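Local coordinates for protein chitinase (Paenibacillus sp. FPU-7, PDB 5GZT) that probably cleaves internal beta-1,4 linkages between N-acetylglucosamine units of chitin and chitodextrins, using a chain that contains two glycosyl hydrolase family 18 barrels, at residues L96-S101 / L120-Q125; G140-S145 / G155-S160; A82-N87 / A100-A105; V467-I472 / N520-E525. All blocks are in the same frame, centred on the assembly; numbering follows the deposited sequence.

Contact 1 of 4, residues L96-S101 / L120-Q125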
loop_
_atom_site.group_PDB
_atom_site.type_symbol
_atom_site.label_atom_id
_atom_site.label_comp_id
_atom_site.label_asym_id
_atom_site.label_seq_id
_atom_site.Cartn_x
_atom_site.Cartn_y
_atom_site.Cartn_z
ATOM N N LEU B 96 13.290 -54.194 9.280
ATOM C CA LEU B 96 13.149 -55.621 9.480
ATOM C C LEU B 96 12.375 -56.077 8.284
ATOM O O LEU B 96 11.312 -55.504 7.987
ATOM C CB LEU B 96 12.359 -55.888 10.768
ATOM C CG LEU B 96 11.886 -57.281 11.167
ATOM C CD1 LEU B 96 12.864 -58.393 11.023
ATOM C CD2 LEU B 96 11.434 -57.227 12.647
ATOM N N THR B 97 12.828 -57.155 7.653
ATOM C CA THR B 97 12.228 -57.621 6.420
ATOM C C THR B 97 11.963 -59.076 6.534
ATOM O O THR B 97 12.858 -59.823 6.909
ATOM C CB THR B 97 13.180 -57.311 5.207
ATOM O OG1 THR B 97 13.307 -55.881 5.042
ATOM C CG2 THR B 97 12.622 -57.954 3.922
ATOM N N VAL B 98 10.726 -59.487 6.203
ATOM C CA VAL B 98 10.366 -60.859 6.252
ATOM C C VAL B 98 10.180 -61.277 4.777
ATOM O O VAL B 98 9.293 -60.795 4.077
ATOM C CB VAL B 98 9.093 -61.073 7.081
ATOM C CG1 VAL B 98 8.837 -62.539 7.196
ATOM C CG2 VAL B 98 9.230 -60.403 8.477
ATOM N N ALA B 99 11.010 -62.210 4.339
ATOM C CA ALA B 99 11.078 -62.605 2.928
ATOM C C ALA B 99 9.975 -63.533 2.556
ATOM O O ALA B 99 9.417 -64.244 3.410
ATOM C CB ALA B 99 12.434 -63.297 2.654
ATOM N N ALA B 100 9.744 -63.612 1.235
ATOM C CA ALA B 100 8.704 -64.416 0.625
ATOM C C ALA B 100 8.898 -65.877 0.914
ATOM O O ALA B 100 7.913 -66.678 0.875
ATOM C CB ALA B 100 8.694 -64.191 -0.927
ATOM N N SER B 101 10.141 -66.263 1.121
ATOM C CA SER B 101 10.404 -67.645 1.515
ATOM C C SER B 101 9.968 -68.056 2.950
ATOM O O SER B 101 9.914 -69.266 3.243
ATOM C CB SER B 101 11.880 -67.938 1.362
ATOM O OG SER B 101 12.165 -68.195 -0.003
ATOM N N LEU B 120 6.878 -56.664 4.833
ATOM C CA LEU B 120 6.336 -57.991 4.785
ATOM C C LEU B 120 6.076 -58.505 3.345
ATOM O O LEU B 120 5.288 -57.895 2.605
ATOM C CB LEU B 120 5.027 -57.992 5.552
ATOM C CG LEU B 120 5.092 -57.460 7.013
ATOM C CD1 LEU B 120 3.707 -57.473 7.612
ATOM C CD2 LEU B 120 6.038 -58.345 7.764
ATOM N N ASN B 121 6.688 -59.670 3.046
ATOM C CA ASN B 121 6.632 -60.314 1.736
ATOM C C ASN B 121 6.097 -61.687 1.839
ATOM O O ASN B 121 6.061 -62.394 0.821
ATOM C CB ASN B 121 8.051 -60.308 1.128
ATOM C CG ASN B 121 8.514 -58.924 0.742
ATOM O OD1 ASN B 121 9.640 -58.466 1.100
ATOM N ND2 ASN B 121 7.753 -58.299 -0.092
ATOM N N ILE B 122 5.571 -62.038 3.006
ATOM C CA ILE B 122 4.888 -63.298 3.276
ATOM C C ILE B 122 3.875 -63.027 4.437
ATOM O O ILE B 122 4.049 -62.102 5.198
ATOM C CB ILE B 122 5.919 -64.412 3.710
ATOM C CG1 ILE B 122 5.368 -65.857 3.771
ATOM C CG2 ILE B 122 6.421 -64.104 5.119
ATOM C CD1 ILE B 122 4.759 -66.432 2.498
ATOM N N LYS B 123 2.782 -63.765 4.498
ATOM C CA LYS B 123 1.789 -63.591 5.580
ATOM C C LYS B 123 2.489 -63.906 6.913
ATOM O O LYS B 123 3.060 -65.011 7.075
ATOM C CB LYS B 123 0.571 -64.497 5.380
ATOM C CG LYS B 123 -0.475 -64.281 6.475
ATOM C CD LYS B 123 -1.675 -65.153 6.235
ATOM C CE LYS B 123 -2.755 -64.879 7.239
ATOM N NZ LYS B 123 -4.042 -65.525 6.835
ATOM N N THR B 124 2.513 -62.882 7.765
ATOM C CA THR B 124 3.318 -62.872 8.970
ATOM C C THR B 124 2.460 -62.571 10.162
ATOM O O THR B 124 1.569 -61.695 10.114
ATOM C CB THR B 124 4.425 -61.785 8.948
ATOM O OG1 THR B 124 3.840 -60.485 8.799
ATOM C CG2 THR B 124 5.393 -62.024 7.837
ATOM N N GLN B 125 2.734 -63.269 11.250
ATOM C CA GLN B 125 2.078 -62.943 12.529
ATOM C C GLN B 125 3.039 -62.125 13.377
ATOM O O GLN B 125 4.081 -62.634 13.753
ATOM C CB GLN B 125 1.709 -64.212 13.259
ATOM C CG GLN B 125 0.581 -64.971 12.574
ATOM C CD GLN B 125 0.161 -66.232 13.340
ATOM O OE1 GLN B 125 0.884 -67.247 13.367
ATOM N NE2 GLN B 125 -0.990 -66.150 13.995
#
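V98 buries more surface than any other residue here, and its two methyls divide the work. CG1, held anti to the backbone N (chi1 -175°), lies 3.5 Å from I122 CG2, and the I122 side chain crosses that of V98 at about a right angle. In one of the two conformers modelled for T124, its CG2 also meets V98 CG1, tip to tip. The other methyl, V98 CG2, stands 3.9 Å from L120 CD2, the two side chains lying side by side and pointing the same way. That arrangement follows from the parallel bridge between V98 and L120, whose CA atoms are 5.2 Å apart: strands 92-98 and 114-120 are neighbours in one of the two long parallel sheets of a beta-solenoid domain, and residues in register on successive turns stack. I107 of strand 106-109, in the other sheet, and A105 from the turn just before it pack on V98.

Just past the bridge N121 takes over, its N donating to V98 O at 3.0 Å with a bent N-H...O angle of 137°. N121 CB lies against the same carbonyl, 3.2 Å from V98 O. N121 O in turn receives a CA-H...O contact from A100 CA at 3.3 Å. I122 lies over the carbonyls of the A99-A100 turn: its CG2 is 3.5 Å from A99 O, and its CD1 reaches 3.6 Å from A100 O. The backbone N of T124 is hydrogen-bonded to the hydroxyl of S144.

Contact 2 of 4, residues G140-S145 / G155-S160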
loop_
_atom_site.group_PDB
_atom_site.type_symbol
_atom_site.label_atom_id
_atom_site.label_comp_id
_atom_site.label_asym_id
_atom_site.label_seq_id
_atom_site.Cartn_x
_atom_site.Cartn_y
_atom_site.Cartn_z
ATOM N N GLY B 140 2.813 -60.109 -1.011
ATOM C CA GLY B 140 3.013 -61.394 -0.298
ATOM C C GLY B 140 2.676 -61.317 1.194
ATOM O O GLY B 140 2.347 -62.335 1.802
ATOM N N GLY B 141 2.649 -60.097 1.746
ATOM C CA GLY B 141 2.273 -59.872 3.146
ATOM C C GLY B 141 0.813 -59.778 3.448
ATOM O O GLY B 141 0.381 -59.539 4.653
ATOM N N LYS B 142 0.020 -59.982 2.392
ATOM C CA LYS B 142 -1.407 -59.894 2.494
ATOM C C LYS B 142 -1.930 -60.737 3.663
ATOM O O LYS B 142 -1.598 -61.912 3.777
ATOM C CB LYS B 142 -2.036 -60.458 1.225
ATOM C CG LYS B 142 -3.476 -60.042 1.024
ATOM C CD LYS B 142 -4.012 -60.687 -0.264
ATOM C CE LYS B 142 -5.458 -60.270 -0.430
ATOM N NZ LYS B 142 -6.215 -61.352 -1.096
ATOM N N GLY B 143 -2.822 -60.178 4.462
ATOM C CA GLY B 143 -3.444 -60.939 5.548
ATOM C C GLY B 143 -2.546 -61.039 6.787
ATOM O O GLY B 143 -2.847 -61.792 7.686
ATOM N N SER B 144 -1.431 -60.333 6.821
ATOM C CA SER B 144 -0.600 -60.307 8.030
ATOM C C SER B 144 -1.406 -59.736 9.234
ATOM O O SER B 144 -2.384 -59.010 9.046
ATOM C CB SER B 144 0.673 -59.510 7.813
ATOM O OG SER B 144 1.591 -60.252 6.987
ATOM N N SER B 145 -1.009 -60.132 10.439
ATOM C CA SER B 145 -1.662 -59.694 11.699
ATOM C C SER B 145 -0.671 -59.085 12.679
ATOM O O SER B 145 0.509 -59.517 12.813
ATOM C CB SER B 145 -2.399 -60.842 12.373
ATOM O OG SER B 145 -1.527 -61.929 12.581
ATOM N N GLY B 155 1.977 -49.870 1.327
ATOM C CA GLY B 155 2.177 -51.011 0.418
ATOM C C GLY B 155 0.891 -51.465 -0.123
ATOM O O GLY B 155 -0.154 -51.105 0.397
ATOM N N ILE B 156 0.938 -52.275 -1.187
ATOM C CA ILE B 156 -0.265 -52.637 -1.928
ATOM C C ILE B 156 -1.288 -53.428 -1.151
ATOM O O ILE B 156 -2.502 -53.387 -1.456
ATOM C CB ILE B 156 0.151 -53.416 -3.239
ATOM C CG1 ILE B 156 -0.938 -53.346 -4.285
ATOM C CG2 ILE B 156 0.496 -54.880 -2.958
ATOM C CD1 ILE B 156 -0.500 -54.002 -5.602
ATOM N N ALA B 157 -0.866 -54.213 -0.162
ATOM C CA ALA B 157 -1.820 -55.045 0.573
ATOM C C ALA B 157 -2.147 -54.473 2.024
ATOM O O ALA B 157 -2.619 -55.229 2.919
ATOM C CB ALA B 157 -1.302 -56.472 0.650
ATOM N N LYS B 158 -1.884 -53.188 2.211
ATOM C CA LYS B 158 -2.160 -52.403 3.447
ATOM C C LYS B 158 -3.423 -52.776 4.118
ATOM O O LYS B 158 -3.425 -52.966 5.336
ATOM C CB LYS B 158 -2.475 -50.958 3.108
ATOM C CG LYS B 158 -1.339 -50.078 2.926
ATOM C CD LYS B 158 -1.750 -48.613 2.910
ATOM C CE LYS B 158 -3.003 -48.328 2.141
ATOM N NZ LYS B 158 -2.996 -46.870 1.951
ATOM N N ASP B 159 -4.504 -52.771 3.317
ATOM C CA ASP B 159 -5.871 -52.858 3.813
ATOM C C ASP B 159 -6.301 -54.244 4.201
ATOM O O ASP B 159 -7.401 -54.437 4.807
ATOM C CB ASP B 159 -6.892 -52.348 2.777
ATOM C CG ASP B 159 -6.776 -50.905 2.486
ATOM O OD1 ASP B 159 -6.436 -50.098 3.367
ATOM O OD2 ASP B 159 -7.070 -50.553 1.331
ATOM N N SER B 160 -5.458 -55.213 3.870
ATOM C CA SER B 160 -5.683 -56.592 4.286
ATOM C C SER B 160 -5.200 -56.994 5.686
ATOM O O SER B 160 -5.441 -58.142 6.124
ATOM C CB SER B 160 -4.973 -57.534 3.284
ATOM O OG SER B 160 -3.537 -57.590 3.521
#
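S160 OG sits between two backbone groups and is bonded to both. G143 N donates to it at 2.8 Å with a nearly straight N-H...O angle of 163°, while the hydroxyl itself donates to A157 O at 2.6 Å, in the plane of that carbonyl. The chi1 of 78° places OG between the backbone N and carbonyl carbon of its own residue. A157 O also accepts from S160 N, giving it two donors from one residue. Beside the polar link, K142 CG lies 3.5 Å from S160 OG, and A157 CB packs 3.9 Å from K142 CA; the lysine chain then leads away from the contact. An alanine in place of S160 would probably leave G143 N without this acceptor and A157 O with one donor fewer, loosening the join between the two loops. Across the turn, S144 OG and S144 N approach G141 O from the same face of its plane, the hydroxyl at 2.7 Å. G143, at phi 80°, holds the third position of the type II turn G141-S144, where a CB would be jammed against the preceding carbonyl O. The two loops follow strands 131-137 and 152-154, so the bond joins matching corners of successive coils of what the paired parallel sheets mark as a beta-solenoid.

Contact 3 of 4, residues A82-N87 / A100-A105; sequences ANPQLN and ASSKDA
The backbones run close at N83-D104 and P84-A105, with CA atoms 5.2 and 5.1 Å apart. Two CA-H...O contacts join them: N83 CA lies 3.3 Å from K103 O, with an angle of 166° at the hydrogen, and A105 CA lies 3.4 Å from P84 O. The type II turn S102-A105 is closed by A105 N bonding to S102 O, and K103 O, in the central peptide of the turn, is turned to N83 CA.

P84 is the principal side chain. Its ring atom CG lies 3.7 Å from S102 CB, while CD rests 3.7 Å from K103 O. The S102 hydroxyl is bonded to A80 N, so the serine is tied to the preceding coil while its CB meets the ring. V78 packs against P84 as well. An alanine here would lose CG and CD, probably leaving a gap beside S102 CB and K103 O and letting the backbone just before strand 85-89 turn more freely.

The N83 and D104 side chains lie side by side and point the same way, their amide and carboxylate planes 31° apart. A water lies 2.6 Å from N83 O and 3.2 Å from D104 O and bridges the two carbonyls; with more acceptors near it than protons, it probably cannot serve all at once. Between these two segments, at a corner of the solenoid, the join thus rests on ring packing, CA-H...O contacts and water; regular backbone bonding begins where P84 pairs with V106.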
loop_
_atom_site.group_PDB
_atom_site.type_symbol
_atom_site.label_atom_id
_atom_site.label_comp_id
_atom_site.label_asym_id
_atom_site.label_seq_id
_atom_site.Cartn_x
_atom_site.Cartn_y
_atom_site.Cartn_z
ATOM N N ALA B 82 12.053 -72.557 7.110
ATOM C CA ALA B 82 11.669 -73.499 8.185
ATOM C C ALA B 82 10.779 -72.840 9.281
ATOM O O ALA B 82 11.104 -72.903 10.482
ATOM C CB ALA B 82 12.936 -74.145 8.782
ATOM N N ASN B 83 9.635 -72.280 8.867
ATOM C CA ASN B 83 8.659 -71.646 9.798
ATOM C C ASN B 83 9.350 -70.808 10.921
ATOM O O ASN B 83 9.237 -71.105 12.112
ATOM C CB ASN B 83 7.692 -72.687 10.362
ATOM C CG ASN B 83 7.164 -73.631 9.275
ATOM O OD1 ASN B 83 6.571 -73.199 8.253
ATOM N ND2 ASN B 83 7.423 -74.926 9.465
ATOM N N PRO B 84 10.107 -69.794 10.505
ATOM C CA PRO B 84 10.979 -69.106 11.413
ATOM C C PRO B 84 10.170 -68.251 12.421
ATOM O O PRO B 84 9.121 -67.765 12.068
ATOM C CB PRO B 84 11.842 -68.238 10.483
ATOM C CG PRO B 84 11.002 -67.991 9.264
ATOM C CD PRO B 84 10.068 -69.151 9.162
ATOM N N GLN B 85 10.662 -68.167 13.657
ATOM C CA GLN B 85 10.267 -67.168 14.616
ATOM C C GLN B 85 11.481 -66.356 15.002
ATOM O O GLN B 85 12.499 -66.930 15.391
ATOM C CB GLN B 85 9.710 -67.807 15.876
ATOM C CG GLN B 85 9.240 -66.766 16.906
ATOM C CD GLN B 85 8.305 -67.396 17.923
ATOM O OE1 GLN B 85 7.419 -68.196 17.576
ATOM N NE2 GLN B 85 8.499 -67.061 19.185
ATOM N N LEU B 86 11.331 -65.020 14.939
ATOM C CA LEU B 86 12.300 -64.028 15.417
ATOM C C LEU B 86 11.696 -63.399 16.668
ATOM O O LEU B 86 10.562 -62.818 16.635
ATOM C CB LEU B 86 12.597 -62.959 14.353
ATOM C CG LEU B 86 13.518 -61.855 14.799
ATOM C CD1 LEU B 86 14.878 -62.445 15.068
ATOM C CD2 LEU B 86 13.655 -60.700 13.858
ATOM N N ASN B 87 12.421 -63.561 17.783
ATOM C CA ASN B 87 12.100 -62.837 19.042
ATOM C C ASN B 87 12.971 -61.624 19.122
ATOM O O ASN B 87 14.200 -61.739 19.067
ATOM C CB ASN B 87 12.332 -63.711 20.298
ATOM C CG ASN B 87 11.120 -64.551 20.631
ATOM O OD1 ASN B 87 10.247 -64.206 21.493
ATOM N ND2 ASN B 87 11.010 -65.609 19.910
ATOM N N ALA B 100 9.744 -63.612 1.235
ATOM C CA ALA B 100 8.704 -64.416 0.625
ATOM C C ALA B 100 8.898 -65.877 0.914
ATOM O O ALA B 100 7.913 -66.678 0.875
ATOM C CB ALA B 100 8.694 -64.191 -0.927
ATOM N N SER B 101 10.141 -66.263 1.121
ATOM C CA SER B 101 10.404 -67.645 1.515
ATOM C C SER B 101 9.968 -68.056 2.950
ATOM O O SER B 101 9.914 -69.266 3.243
ATOM C CB SER B 101 11.880 -67.938 1.362
ATOM O OG SER B 101 12.165 -68.195 -0.003
ATOM N N SER B 102 9.668 -67.094 3.837
ATOM C CA SER B 102 9.610 -67.410 5.293
ATOM C C SER B 102 8.225 -67.787 5.706
ATOM O O SER B 102 7.519 -67.046 6.420
ATOM C CB SER B 102 10.110 -66.256 6.108
ATOM O OG SER B 102 11.444 -65.980 5.793
ATOM N N LYS B 103 7.821 -68.938 5.214
ATOM C CA LYS B 103 6.457 -69.410 5.349
ATOM C C LYS B 103 6.052 -69.475 6.839
ATOM O O LYS B 103 6.821 -69.966 7.655
ATOM C CB LYS B 103 6.328 -70.807 4.732
ATOM C CG LYS B 103 4.918 -71.380 4.763
ATOM C CD LYS B 103 3.998 -70.736 3.723
ATOM C CE LYS B 103 2.536 -71.165 3.923
ATOM N NZ LYS B 103 2.282 -72.621 3.707
ATOM N N ASP B 104 4.864 -68.956 7.163
ATOM C CA ASP B 104 4.342 -68.951 8.562
ATOM C C ASP B 104 5.255 -68.219 9.511
ATOM O O ASP B 104 5.286 -68.516 10.696
ATOM C CB ASP B 104 4.179 -70.383 9.088
ATOM C CG ASP B 104 3.125 -71.182 8.338
ATOM O OD1 ASP B 104 2.144 -70.577 7.894
ATOM O OD2 ASP B 104 3.270 -72.435 8.254
ATOM N N ALA B 105 6.027 -67.279 9.002
ATOM C CA ALA B 105 6.909 -66.461 9.856
ATOM C C ALA B 105 6.153 -65.884 11.109
ATOM O O ALA B 105 4.975 -65.537 11.008
ATOM C CB ALA B 105 7.543 -65.325 9.065
HETATM O O HOH W 1 7.074 -69.986 12.889
#

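Contact 4 of 4, residues V467-I472 / N520-E525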
loop_
_atom_site.group_PDB
_atom_site.type_symbol
_atom_site.label_atom_id
_atom_site.label_comp_id
_atom_site.label_asym_id
_atom_site.label_seq_id
_atom_site.Cartn_x
_atom_site.Cartn_y
_atom_site.Cartn_z
ATOM N N VAL B 467 12.815 -20.829 -4.357
ATOM C CA VAL B 467 12.487 -20.514 -2.980
ATOM C C VAL B 467 11.431 -21.509 -2.494
ATOM O O VAL B 467 10.870 -22.279 -3.295
ATOM C CB VAL B 467 11.982 -19.048 -2.777
ATOM C CG1 VAL B 467 12.966 -18.008 -3.315
ATOM C CG2 VAL B 467 10.646 -18.845 -3.461
ATOM N N GLU B 468 11.204 -21.476 -1.184
ATOM C CA GLU B 468 10.355 -22.460 -0.459
ATOM C C GLU B 468 9.084 -21.803 0.016
ATOM O O GLU B 468 8.927 -21.422 1.195
ATOM C CB GLU B 468 11.143 -23.134 0.708
ATOM C CG GLU B 468 12.435 -23.844 0.243
ATOM C CD GLU B 468 13.237 -24.550 1.374
ATOM O OE1 GLU B 468 13.482 -23.953 2.454
ATOM O OE2 GLU B 468 13.621 -25.712 1.128
ATOM N N LEU B 469 8.155 -21.644 -0.932
ATOM C CA LEU B 469 7.031 -20.745 -0.703
ATOM C C LEU B 469 6.199 -21.182 0.473
ATOM O O LEU B 469 5.840 -20.366 1.362
ATOM C CB LEU B 469 6.162 -20.578 -1.979
ATOM C CG LEU B 469 6.854 -19.903 -3.157
ATOM C CD1 LEU B 469 6.042 -20.100 -4.413
ATOM C CD2 LEU B 469 7.032 -18.429 -2.862
ATOM N N THR B 470 5.886 -22.475 0.491
ATOM C CA THR B 470 5.054 -23.029 1.551
ATOM C C THR B 470 5.821 -22.880 2.851
ATOM O O THR B 470 5.241 -22.498 3.882
ATOM C CB THR B 470 4.694 -24.512 1.240
ATOM O OG1 THR B 470 3.694 -24.552 0.195
ATOM C CG2 THR B 470 4.152 -25.215 2.499
ATOM N N LYS B 471 7.149 -23.104 2.797
ATOM C CA LYS B 471 7.980 -22.887 3.992
ATOM C C LYS B 471 8.131 -21.463 4.468
ATOM O O LYS B 471 8.025 -21.228 5.661
ATOM C CB LYS B 471 9.330 -23.557 3.855
ATOM C CG LYS B 471 9.186 -25.070 3.746
ATOM C CD LYS B 471 10.518 -25.792 3.878
ATOM C CE LYS B 471 10.603 -26.951 2.892
ATOM N NZ LYS B 471 11.718 -27.834 3.310
ATOM N N ILE B 472 8.343 -20.489 3.574
ATOM C CA ILE B 472 8.582 -19.101 4.059
ATOM C C ILE B 472 7.324 -18.370 4.389
ATOM O O ILE B 472 7.323 -17.434 5.179
ATOM C CB ILE B 472 9.398 -18.262 3.047
ATOM C CG1 ILE B 472 8.642 -17.992 1.735
ATOM C CG2 ILE B 472 10.724 -18.929 2.760
ATOM C CD1 ILE B 472 9.538 -17.600 0.563
ATOM N N ASN B 520 1.098 -22.735 -5.866
ATOM C CA ASN B 520 2.121 -23.239 -4.964
ATOM C C ASN B 520 1.730 -23.144 -3.479
ATOM O O ASN B 520 2.550 -23.315 -2.607
ATOM C CB ASN B 520 3.421 -22.503 -5.242
ATOM C CG ASN B 520 4.145 -23.049 -6.432
ATOM O OD1 ASN B 520 4.799 -24.077 -6.330
ATOM N ND2 ASN B 520 4.049 -22.366 -7.583
ATOM N N GLY B 521 0.485 -22.863 -3.165
ATOM C CA GLY B 521 0.084 -22.821 -1.784
ATOM C C GLY B 521 0.074 -21.477 -1.144
ATOM O O GLY B 521 -0.371 -21.387 0.002
ATOM N N VAL B 522 0.546 -20.405 -1.811
ATOM C CA VAL B 522 0.539 -19.134 -1.095
ATOM C C VAL B 522 -0.905 -18.639 -1.027
ATOM O O VAL B 522 -1.594 -18.650 -2.032
ATOM C CB VAL B 522 1.476 -18.095 -1.726
ATOM C CG1 VAL B 522 1.529 -16.841 -0.897
ATOM C CG2 VAL B 522 2.857 -18.715 -2.016
ATOM N N PRO B 523 -1.385 -18.209 0.162
ATOM C CA PRO B 523 -2.716 -17.704 0.275
ATOM C C PRO B 523 -2.957 -16.335 -0.410
ATOM O O PRO B 523 -2.139 -15.441 -0.248
ATOM C CB PRO B 523 -2.889 -17.468 1.799
ATOM C CG PRO B 523 -1.811 -18.272 2.434
ATOM C CD PRO B 523 -0.716 -18.269 1.459
ATOM N N ALA B 524 -4.153 -16.141 -0.951
ATOM C CA ALA B 524 -4.537 -14.873 -1.633
ATOM C C ALA B 524 -4.276 -13.670 -0.745
ATOM O O ALA B 524 -3.590 -12.721 -1.175
ATOM C CB ALA B 524 -6.013 -14.915 -2.113
ATOM N N GLU B 525 -4.782 -13.786 0.491
ATOM C CA GLU B 525 -4.581 -12.951 1.671
ATOM C C GLU B 525 -3.176 -12.311 1.818
ATOM O O GLU B 525 -2.991 -11.284 2.471
ATOM C CB GLU B 525 -4.818 -13.846 2.929
ATOM C CG GLU B 525 -5.349 -13.096 4.133
ATOM C CD GLU B 525 -6.116 -13.996 5.077
ATOM O OE1 GLU B 525 -7.185 -13.582 5.636
ATOM O OE2 GLU B 525 -5.623 -15.128 5.231
HETATM O O HOH W 2 4.281 -25.232 -2.330
#
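A Schellman motif ends helix 510-519 at this contact: G521 N returns to L518 O and V522 N to Y517 O, with G521 at a positive phi of 96° as the C-prime residue. The chain leaving that cap packs against the short helix 469-472. L469 carries the apolar part. Its CD1 lies 3.7 Å from N520 CB, the two side chains crossing obliquely, and L469 CB stands 3.8 Å from V522 CG2. V522 CG2, anti to its carbonyl carbon (CG1 being anti to the N, chi1 -175°), is the methyl that meets the leucine. Y517, from the helix just ended, touches both L469 and V522.

Both segments belong to the first glycosyl hydrolase family 18 TIM barrel of the chain. Helix 469-472 precedes barrel strand 478-481, and the loop 520-525 leads into the adjacent parallel strand 527-532, so the contact joins two approaches to neighbouring barrel strands.

On the polar side, a water donates to N520 O at 2.6 Å and lies 2.7 Å from T470 OG1, linking the helix to the cap carbonyl. The N520 side-chain amide turns back to its own helix, where ND2 bonds to L516 O. G521 passes close to the threonine: a CB there would fall about 3.0 Å from T470 OG1 and would also be jammed against N520 O, so both the neighbour and the backbone angles favour glycine.

In the fold
From the N terminus, contact 3 comes first, closing a loop of 12 residues between A82-N87 and A100-A105. Contact 1 opens on the stretch where contact 3 ends, sharing A100 and S101 with it, so the two cross along the chain; it closes a loop of 18 residues. Contact 2 follows in series and closes one of 9. S145 N probably bonds to T124 O of contact 1, and Q125 N probably bonds to A105 O of contact 3, so successive solenoid coils are tied through contact 1; contacts 2 and 3 do not touch. Contact 4 closes a much longer loop, of 47 residues, in the first barrel, its centre about 42 Å from that of contact 1.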